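Side-chain contacts in Adhesin/hemolysin (Burkholderia pseudomallei 1026a, PDB 4G6V), which acts as the tRNA-cleaving toxin of a contact-dependent growth inhibition system, held here in complex with its immunity protein CdiI: residues Q50-P53 / L54-E57; S69-T72 / L73-G77; T108-V111 / R112-A115. One frame throughout, in Å; residues are numbered along the deposited sequence.

Contact 1 of 3, residues Q50-P53 / L54-E57; sequences QIPP and LSDE
A type I beta turn from Pro-52 to Ser-55 reverses the chain just before helix 57-74, and both bonds that close it converge on one atom, Pro-52 O. The first is the usual backbone bond of such a turn, from Ser-55 N to Pro-52 O at 3.0 Å, though with a rather bent N-H...O angle of 140°. The second comes from the side chain of the same serine, whose hydroxyl OG donates to Pro-52 O at 2.6 Å. The serine CB points back at 50-53, and with chi1 at -41° OG stands beside its own backbone N, so amide and hydroxyl reach the carbonyl together. They approach it differently: the amide N lies well above the carbonyl plane, while OG is tilted from it by only 21°. The hydroxyl also rests against the proline ring, with Ser-55 OG 3.4 Å from Pro-52 CD and 3.5 Å from Pro-52 CB. Farther off, Ile-51 CG2 approaches Ser-55 OG at 4.2 Å. Pro-53 and Leu-54 form the corner of the turn.

Directly after the turn, Asp-56 is the N-cap of helix 57-74; its OD1 accepts from Thr-59 N and also forms a salt bridge with Arg-101 of the CdiI chain. Pro-52 packs on Lys-69 of CdiI and Ser-55 on Asp-73 of CdiI. On the toxin's own side, Ile-51 lies on Thr-60, Leu-63 and Ile-64, so the connection from strand 43-45 packs along the first turns of helix 57-74.

Contact 2 of 3, residues S69-T72 / L73-G77; sequences SAVT and LANKG
Val-71 and Asn-75, one helical turn apart, run their side chains side by side out from the helix, with Val-71 CG1 3.7 Å from Asn-75 ND2. CG1 is anti to the valine's backbone N (chi1 158°), which sets this methyl beside the amide nitrogen. The amide carbon, Asn-75 CG, also leans over Val-71 O at 3.4 Å, yet the hydrogen bond to that oxygen comes from the backbone: Asn-75 N donates to it at 3.1 Å. One step along, Lys-76 covers the next carbonyl with aliphatic carbon, its CG 3.2 Å from Thr-72 O, before the chain bends at chi2 (-73°). Leu-73 CG lies against Ser-69 O, the acceptor of Leu-73 N; Ala-74 N bonds to Ala-70 O in the same i to i-4 pattern.

This is the last turn of helix 57-74, ended by a Schellman motif: Gly-77 takes a positive phi of 113° where the chain leaves the helix, with bonds reaching back into the last turn. Gly-77 N to Ala-74 O is a weak bond, closing the type I turn from Ala-74 to Gly-77. Separately, Lys-76 N reaches Leu-73 O at 2.7 Å, an i to i-3 bond of the final turn.

The helix is the crossover of a beta-alpha-beta unit between strands 43-45 and 79-82: Ala-70 and Leu-73 sit on Val-80, while Val-71 and Ala-74 meet Leu-44. Ser-69 OG is hydrogen-bonded to Asn-103, and its side chain touches Tyr-94 of strand 94-96.

Contact 3 of 3, residues T108-V111 / R112-A115; sequences TGNV and RNIA
Asn-110 holds the start of helix 111-123 with both of its oxygens, backbone O and side-chain OD1. The backbone O accepts from Ile-114 N at 2.8 Å. The side-chain OD1 accepts from Asn-113 N at 3.1 Å with an N-H...O angle of 155°, the capping bond of an N-cap residue. For this the side chain swings with CG anti to its backbone N (chi1 -161°), bringing OD1 in front of the N-H of Asn-113, a donor tilted slightly from the plane of the side-chain carbonyl. The next bond in the helix runs from Ala-115 N to Val-111 O.

The cap also brings two side-chain amides together. Asn-110 and Asn-113 stack, their planes 29° apart, with Asn-110 CG 3.5 Å from Asn-113 CG; the two OD1 atoms are both acceptors, so nothing is bonded between them. The loop leading into the helix contains an ST turn, Thr-108 OG1 accepting from Asn-110 N at 2.9 Å. With the hydroxyl used there, the methyl does the packing: Thr-108 CG2 meets Ile-114 CG1 at 3.7 Å, the two side chains running antiparallel where they meet.

Asn-113 packs on Ile-50 of the CdiI chain and Thr-108 on Glu-98 of CdiI. Within the toxin, Ile-114 is buried against Pro-106 and Ser-137, while Val-111, Arg-112 and Ala-115 lie along helix 141-150, touching Gln-147.

Contacts 1 and 2 bracket helix 57-74, one leading into its start and the other closing its end, their centres 23 Å apart. Contact 3 opens the second helix, 111-123, and lies across the chain's centre from contact 2, 24 Å between centres. No two contacts touch; the nearest atoms of contacts 1 and 2 are still about 11 Å apart. Both helices carry probable catalytic residues: Glu-66 has its side chain about 8 Å from that of Ile-51 and about 6 Å from that of Ser-69, and Lys-121 lies about 8 Å from Ile-114, side chain to side chain. CdiI reaches contacts 1 and 3, whereas contact 2 touches no other chain of the assembly.

Contact 1 of 3, residues Q50-P53 / L54-E57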
# COMPACT_ATOMS: atom_id res chain seq x y z
N GLN A 50 1.26 16.94 0.72
CA GLN A 50 2.54 17.59 0.46
C GLN A 50 3.67 16.57 0.37
O GLN A 50 3.91 15.78 1.29
CB GLN A 50 2.84 18.63 1.54
CG GLN A 50 1.87 19.78 1.52
CD GLN A 50 2.18 20.84 2.56
OE1 GLN A 50 2.96 20.59 3.50
NE2 GLN A 50 1.57 22.04 2.41
N ILE A 51 4.37 16.58 -0.76
CA ILE A 51 5.41 15.60 -1.05
C ILE A 51 6.73 16.14 -0.54
O ILE A 51 7.14 17.21 -0.96
CB ILE A 51 5.47 15.33 -2.56
CG1 ILE A 51 4.07 14.91 -3.03
CG2 ILE A 51 6.56 14.28 -2.91
CD1 ILE A 51 3.96 14.67 -4.48
N PRO A 52 7.38 15.41 0.39
CA PRO A 52 8.67 15.82 0.95
C PRO A 52 9.75 15.80 -0.12
O PRO A 52 9.86 14.81 -0.86
CB PRO A 52 8.95 14.73 2.01
CG PRO A 52 7.62 14.14 2.31
CD PRO A 52 6.89 14.16 1.00
N PRO A 53 10.55 16.88 -0.20
CA PRO A 53 11.58 17.11 -1.21
C PRO A 53 12.49 15.90 -1.41
O PRO A 53 12.83 15.56 -2.55
CB PRO A 53 12.40 18.26 -0.61
CG PRO A 53 11.52 18.90 0.38
CD PRO A 53 10.60 17.87 0.89
N LEU A 54 12.89 15.25 -0.32
CA LEU A 54 13.87 14.17 -0.41
C LEU A 54 13.33 12.83 -0.92
O LEU A 54 14.10 11.98 -1.35
CB LEU A 54 14.64 13.99 0.91
CG LEU A 54 15.62 15.14 1.16
CD1 LEU A 54 16.35 14.98 2.47
CD2 LEU A 54 16.60 15.27 0.03
N SER A 55 12.01 12.66 -0.90
CA SER A 55 11.38 11.52 -1.54
C SER A 55 11.95 11.33 -2.93
O SER A 55 12.13 12.29 -3.67
CB SER A 55 9.85 11.71 -1.65
OG SER A 55 9.30 12.29 -0.49
N ASP A 56 12.21 10.08 -3.29
CA ASP A 56 12.77 9.70 -4.59
C ASP A 56 11.69 9.63 -5.66
O ASP A 56 10.56 10.02 -5.42
CB ASP A 56 13.41 8.32 -4.47
CG ASP A 56 12.49 7.33 -3.79
OD1 ASP A 56 11.57 6.79 -4.45
OD2 ASP A 56 12.66 7.14 -2.57
N GLU A 57 12.03 9.09 -6.83
CA GLU A 57 11.11 9.11 -7.96
C GLU A 57 9.90 8.22 -7.77
O GLU A 57 8.79 8.61 -8.11
CB GLU A 57 11.82 8.77 -9.28
CG GLU A 57 12.86 9.81 -9.72
CD GLU A 57 14.15 9.78 -8.90
OE1 GLU A 57 14.52 8.69 -8.35
OE2 GLU A 57 14.80 10.85 -8.84

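Contact 2 of 3, residues S69-T72 / L73-G77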
# COMPACT_ATOMS: atom_id res chain seq x y z
N SER A 69 -5.68 11.69 -8.36
CA SER A 69 -6.94 10.95 -8.30
C SER A 69 -8.05 11.76 -7.65
O SER A 69 -9.20 11.66 -8.04
CB SER A 69 -6.76 9.62 -7.58
OG SER A 69 -6.22 8.65 -8.47
N ALA A 70 -7.68 12.57 -6.66
CA ALA A 70 -8.62 13.44 -5.96
C ALA A 70 -9.24 14.44 -6.93
O ALA A 70 -10.46 14.61 -6.98
CB ALA A 70 -7.93 14.16 -4.80
N VAL A 71 -8.40 15.11 -7.70
CA VAL A 71 -8.88 16.13 -8.62
C VAL A 71 -9.75 15.50 -9.70
O VAL A 71 -10.80 16.04 -10.05
CB VAL A 71 -7.69 16.92 -9.23
CG1 VAL A 71 -8.06 17.62 -10.56
CG2 VAL A 71 -7.15 17.91 -8.21
N THR A 72 -9.33 14.34 -10.19
CA THR A 72 -10.02 13.68 -11.29
C THR A 72 -11.42 13.28 -10.87
O THR A 72 -12.35 13.38 -11.66
CB THR A 72 -9.26 12.42 -11.78
OG1 THR A 72 -8.10 12.83 -12.54
CG2 THR A 72 -10.13 11.53 -12.67
N LEU A 73 -11.57 12.84 -9.63
CA LEU A 73 -12.86 12.38 -9.13
C LEU A 73 -13.77 13.56 -8.81
O LEU A 73 -14.96 13.56 -9.16
CB LEU A 73 -12.69 11.44 -7.93
CG LEU A 73 -12.14 10.08 -8.37
CD1 LEU A 73 -12.09 9.08 -7.24
CD2 LEU A 73 -12.92 9.52 -9.55
N ALA A 74 -13.21 14.58 -8.17
CA ALA A 74 -13.98 15.76 -7.84
C ALA A 74 -14.57 16.34 -9.13
O ALA A 74 -15.70 16.85 -9.14
CB ALA A 74 -13.11 16.77 -7.13
N ASN A 75 -13.84 16.22 -10.24
CA ASN A 75 -14.33 16.74 -11.52
C ASN A 75 -15.28 15.77 -12.22
O ASN A 75 -15.78 16.07 -13.30
CB ASN A 75 -13.18 17.13 -12.46
CG ASN A 75 -12.42 18.37 -11.99
OD1 ASN A 75 -12.98 19.22 -11.29
ND2 ASN A 75 -11.15 18.49 -12.39
N LYS A 76 -15.51 14.61 -11.61
CA LYS A 76 -16.44 13.63 -12.16
C LYS A 76 -17.73 13.59 -11.34
O LYS A 76 -18.67 12.85 -11.67
CB LYS A 76 -15.81 12.24 -12.22
CG LYS A 76 -14.77 12.10 -13.32
CD LYS A 76 -15.42 12.04 -14.70
CE LYS A 76 -14.37 11.86 -15.79
NZ LYS A 76 -14.87 11.08 -16.97
N GLY A 77 -17.78 14.39 -10.28
CA GLY A 77 -18.99 14.53 -9.50
C GLY A 77 -18.94 13.98 -8.09
O GLY A 77 -19.95 14.02 -7.38

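Contact 3 of 3, residues T108-V111 / R112-A115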
# COMPACT_ATOMS: atom_id res chain seq x y z
N THR A 108 3.15 -1.80 -11.77
CA THR A 108 3.15 -3.13 -12.34
C THR A 108 1.97 -3.26 -13.29
O THR A 108 0.93 -2.60 -13.12
CB THR A 108 3.03 -4.22 -11.25
OG1 THR A 108 2.99 -5.51 -11.86
CG2 THR A 108 1.74 -4.07 -10.43
N GLY A 109 2.14 -4.14 -14.28
CA GLY A 109 1.05 -4.54 -15.15
C GLY A 109 0.52 -5.94 -14.85
O GLY A 109 -0.36 -6.42 -15.54
N ASN A 110 1.08 -6.59 -13.83
CA ASN A 110 0.67 -7.95 -13.45
C ASN A 110 -0.64 -7.94 -12.67
O ASN A 110 -0.66 -7.79 -11.44
CB ASN A 110 1.74 -8.62 -12.59
CG ASN A 110 1.59 -10.14 -12.56
OD1 ASN A 110 0.69 -10.68 -11.92
ND2 ASN A 110 2.48 -10.83 -13.25
N VAL A 111 -1.74 -8.12 -13.39
CA VAL A 111 -3.08 -8.04 -12.81
C VAL A 111 -3.31 -8.92 -11.58
O VAL A 111 -3.94 -8.50 -10.60
CB VAL A 111 -4.15 -8.34 -13.88
CG1 VAL A 111 -5.46 -8.64 -13.23
CG2 VAL A 111 -4.25 -7.15 -14.84
N ARG A 112 -2.78 -10.15 -11.61
CA ARG A 112 -2.91 -11.04 -10.47
C ARG A 112 -2.23 -10.44 -9.25
O ARG A 112 -2.80 -10.41 -8.14
CB ARG A 112 -2.34 -12.42 -10.80
CG ARG A 112 -3.11 -13.11 -11.93
CD ARG A 112 -2.64 -14.55 -12.24
NE ARG A 112 -2.92 -14.88 -13.64
CZ ARG A 112 -2.38 -15.91 -14.31
NH1 ARG A 112 -1.54 -16.74 -13.71
NH2 ARG A 112 -2.70 -16.15 -15.58
N ASN A 113 -1.03 -9.93 -9.47
CA ASN A 113 -0.24 -9.30 -8.41
C ASN A 113 -0.93 -8.06 -7.87
O ASN A 113 -0.92 -7.79 -6.66
CB ASN A 113 1.17 -8.99 -8.90
CG ASN A 113 2.02 -10.25 -9.11
OD1 ASN A 113 1.51 -11.36 -9.13
ND2 ASN A 113 3.32 -10.07 -9.26
N ILE A 114 -1.56 -7.31 -8.78
CA ILE A 114 -2.34 -6.16 -8.37
C ILE A 114 -3.43 -6.59 -7.40
O ILE A 114 -3.62 -5.96 -6.36
CB ILE A 114 -2.96 -5.43 -9.58
CG1 ILE A 114 -1.86 -4.95 -10.52
CG2 ILE A 114 -3.84 -4.26 -9.12
CD1 ILE A 114 -2.26 -3.82 -11.42
N ALA A 115 -4.15 -7.66 -7.74
CA ALA A 115 -5.13 -8.23 -6.82
C ALA A 115 -4.48 -8.66 -5.51
O ALA A 115 -4.97 -8.29 -4.44
CB ALA A 115 -5.90 -9.40 -7.45